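Local coordinates for protein thioesterase (Streptomyces coelicolor, PDB 3QMW) that probably hydrolyses thioester bonds as an alpha/beta-hydrolase-fold thioesterase of the prodiginine biosynthetic pathway, at residues A29-V34 with D55-V60. Sequence-based numbering, arbitrary orientation.
Sequences APLRLV and DEVAVV
L33 lies between A58 and V60 in the parallel pairing of strands 31-34 and 57-60, and its backbone bonds to both. L33 N donates to A58 O at 2.8 Å, and L33 O accepts V60 N at the same N-to-O length. Two residues before L33, L31 O accepts A58 N (3.0 Å). All three bonds are nearly straight, whereas L31 N to E56 O is longer (3.3 Å) and bent, its donor lying above the carbonyl plane. P30 CB rests 3.6 Å from the same E56 O. The axes of 31-34 and 57-60 make an angle of 25°. The pairing joins the two strands of the beta-alpha-beta unit formed by strand 31-36, helix 49-53 and strand 57-61 in the alpha/beta-hydrolase fold. Strand 57-61 is outermost in this chain's sheet, while R32 and V34 bond through their backbones to strand 99-104. On the outer side of 57-61, the Q50 side chain bonds to V57 O and V59 N. L33 shares its sheet face with V57, whose CG1 sits between backbone N and carbonyl carbon (chi1 69°); CG2, anti to N, reaches L33 CB at 3.8 Å and L31 CD2 at 4.1 Å. L31 and V57 run side by side and both touch L259. A58 and V60 point to the face of R32. There A58 CB meets A29 CB at 3.5 Å, R32 NE bonds to D98 O, and V60, its CB 4.1 Å from L33 O, packs on F12 of the second subunit.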
ATOM      1  N   ALA D  29      -4.151   1.892  19.585  1.00 62.57           N
ATOM      2  CA  ALA D  29      -3.992   2.206  18.198  1.00 61.80           C
ATOM      3  C   ALA D  29      -4.765   3.443  17.747  1.00 60.96           C
ATOM      4  O   ALA D  29      -5.937   3.573  17.984  1.00 60.92           O
ATOM      5  CB  ALA D  29      -4.393   1.015  17.392  1.00 61.81           C
ATOM      6  N   PRO D  30      -4.082   4.342  17.073  1.00 59.86           N
ATOM      7  CA  PRO D  30      -4.707   5.563  16.557  1.00 59.20           C
ATOM      8  C   PRO D  30      -6.013   5.278  15.847  1.00 58.37           C
ATOM      9  O   PRO D  30      -7.015   5.940  16.109  1.00 58.56           O
ATOM     10  CB  PRO D  30      -3.674   6.100  15.560  1.00 59.29           C
ATOM     11  CG  PRO D  30      -2.383   5.553  16.019  1.00 59.67           C
ATOM     12  CD  PRO D  30      -2.673   4.230  16.655  1.00 59.91           C
ATOM     13  N   LEU D  31      -5.977   4.287  14.958  1.00 57.32           N
ATOM     14  CA  LEU D  31      -7.147   3.802  14.242  1.00 56.42           C
ATOM     15  C   LEU D  31      -7.239   2.284  14.439  1.00 55.45           C
ATOM     16  O   LEU D  31      -6.235   1.627  14.741  1.00 55.20           O
ATOM     17  CB  LEU D  31      -6.998   4.132  12.760  1.00 56.56           C
ATOM     18  CG  LEU D  31      -8.131   3.791  11.784  1.00 56.89           C
ATOM     19  CD1 LEU D  31      -9.434   4.474  12.176  1.00 57.18           C
ATOM     20  CD2 LEU D  31      -7.728   4.198  10.369  1.00 56.86           C
ATOM     21  N   ARG D  32      -8.451   1.746  14.297  1.00 54.07           N
ATOM     22  CA  ARG D  32      -8.685   0.296  14.297  1.00 53.05           C
ATOM     23  C   ARG D  32      -9.450  -0.046  13.025  1.00 51.52           C
ATOM     24  O   ARG D  32     -10.413   0.638  12.698  1.00 51.67           O
ATOM     25  CB  ARG D  32      -9.491  -0.138  15.530  1.00 53.14           C
ATOM     26  CG  ARG D  32      -8.707  -0.105  16.857  1.00 54.55           C
ATOM     27  CD  ARG D  32      -8.536   1.327  17.442  1.00 56.06           C
ATOM     28  NE  ARG D  32      -9.828   1.941  17.709  1.00 57.20           N
ATOM     29  CZ  ARG D  32     -10.610   1.623  18.737  1.00 59.49           C
ATOM     30  NH1 ARG D  32     -11.772   2.231  18.880  1.00 60.20           N
ATOM     31  NH2 ARG D  32     -10.246   0.706  19.634  1.00 60.95           N
ATOM     32  N   LEU D  33      -9.022  -1.077  12.299  1.00 49.67           N
ATOM     33  CA  LEU D  33      -9.734  -1.494  11.087  1.00 48.40           C
ATOM     34  C   LEU D  33     -10.429  -2.833  11.302  1.00 47.45           C
ATOM     35  O   LEU D  33      -9.773  -3.876  11.434  1.00 47.13           O
ATOM     36  CB  LEU D  33      -8.798  -1.577   9.884  1.00 48.29           C
ATOM     37  CG  LEU D  33      -9.478  -1.886   8.549  1.00 47.51           C
ATOM     38  CD1 LEU D  33     -10.338  -0.726   8.102  1.00 46.31           C
ATOM     39  CD2 LEU D  33      -8.433  -2.214   7.498  1.00 47.92           C
ATOM     40  N   VAL D  34     -11.763  -2.776  11.310  1.00 46.11           N
ATOM     41  CA  VAL D  34     -12.621  -3.903  11.632  1.00 44.87           C
ATOM     42  C   VAL D  34     -13.021  -4.606  10.336  1.00 44.12           C
ATOM     43  O   VAL D  34     -13.769  -4.066   9.517  1.00 43.29           O
ATOM     44  CB  VAL D  34     -13.865  -3.416  12.415  1.00 44.93           C
ATOM     45  CG1 VAL D  34     -14.783  -4.566  12.761  1.00 44.27           C
ATOM     46  CG2 VAL D  34     -13.427  -2.676  13.687  1.00 45.04           C
ATOM     47  N   ASP D  55       1.798   0.645  11.714  1.00 53.16           N
ATOM     48  CA  ASP D  55       1.492   0.714  13.148  1.00 53.83           C
ATOM     49  C   ASP D  55       0.507   1.819  13.556  1.00 53.76           C
ATOM     50  O   ASP D  55       0.278   2.019  14.751  1.00 54.11           O
ATOM     51  CB  ASP D  55       2.794   0.880  13.950  1.00 54.13           C
ATOM     52  CG  ASP D  55       3.866  -0.144  13.566  1.00 55.50           C
ATOM     53  OD1 ASP D  55       3.518  -1.195  12.979  1.00 56.00           O
ATOM     54  OD2 ASP D  55       5.064   0.108  13.854  1.00 57.14           O
ATOM     55  N   GLU D  56      -0.066   2.532  12.586  1.00 53.68           N
ATOM     56  CA  GLU D  56      -1.087   3.565  12.866  1.00 53.73           C
ATOM     57  C   GLU D  56      -2.508   3.013  12.732  1.00 53.22           C
ATOM     58  O   GLU D  56      -3.490   3.744  12.904  1.00 53.47           O
ATOM     59  CB  GLU D  56      -0.944   4.757  11.908  1.00 53.90           C
ATOM     60  CG  GLU D  56       0.469   5.334  11.808  1.00 55.02           C
ATOM     61  CD  GLU D  56       0.863   6.136  13.031  1.00 56.06           C
ATOM     62  OE1 GLU D  56       0.247   7.205  13.260  1.00 57.06           O
ATOM     63  OE2 GLU D  56       1.796   5.704  13.751  1.00 56.11           O
ATOM     64  N   VAL D  57      -2.607   1.734  12.376  1.00 52.56           N
ATOM     65  CA  VAL D  57      -3.881   1.052  12.208  1.00 51.75           C
ATOM     66  C   VAL D  57      -3.715  -0.357  12.772  1.00 51.27           C
ATOM     67  O   VAL D  57      -2.813  -1.096  12.366  1.00 51.49           O
ATOM     68  CB  VAL D  57      -4.317   1.031  10.720  1.00 51.62           C
ATOM     69  CG1 VAL D  57      -3.418   0.119   9.893  1.00 51.64           C
ATOM     70  CG2 VAL D  57      -5.775   0.626  10.585  1.00 51.41           C
ATOM     71  N   ALA D  58      -4.540  -0.696  13.756  1.00 50.58           N
ATOM     72  CA  ALA D  58      -4.597  -2.056  14.281  1.00 50.03           C
ATOM     73  C   ALA D  58      -5.691  -2.795  13.520  1.00 49.16           C
ATOM     74  O   ALA D  58      -6.849  -2.370  13.520  1.00 49.09           O
ATOM     75  CB  ALA D  58      -4.891  -2.051  15.789  1.00 50.16           C
ATOM     76  N   VAL D  59      -5.308  -3.883  12.854  1.00 48.30           N
ATOM     77  CA  VAL D  59      -6.235  -4.698  12.071  1.00 47.35           C
ATOM     78  C   VAL D  59      -6.904  -5.668  13.019  1.00 46.93           C
ATOM     79  O   VAL D  59      -6.219  -6.506  13.631  1.00 46.98           O
ATOM     80  CB  VAL D  59      -5.512  -5.493  10.984  1.00 47.28           C
ATOM     81  CG1 VAL D  59      -6.481  -6.431  10.270  1.00 46.79           C
ATOM     82  CG2 VAL D  59      -4.847  -4.538   9.992  1.00 47.02           C
ATOM     83  N   VAL D  60      -8.229  -5.546  13.145  1.00 45.66           N
ATOM     84  CA  VAL D  60      -8.989  -6.373  14.069  1.00 44.86           C
ATOM     85  C   VAL D  60     -10.047  -7.174  13.299  1.00 44.24           C
ATOM     86  O   VAL D  60     -11.193  -6.727  13.134  1.00 44.22           O
ATOM     87  CB  VAL D  60      -9.629  -5.527  15.188  1.00 44.77           C
ATOM     88  CG1 VAL D  60     -10.102  -6.428  16.309  1.00 45.06           C
ATOM     89  CG2 VAL D  60      -8.631  -4.533  15.731  1.00 44.58           C
TER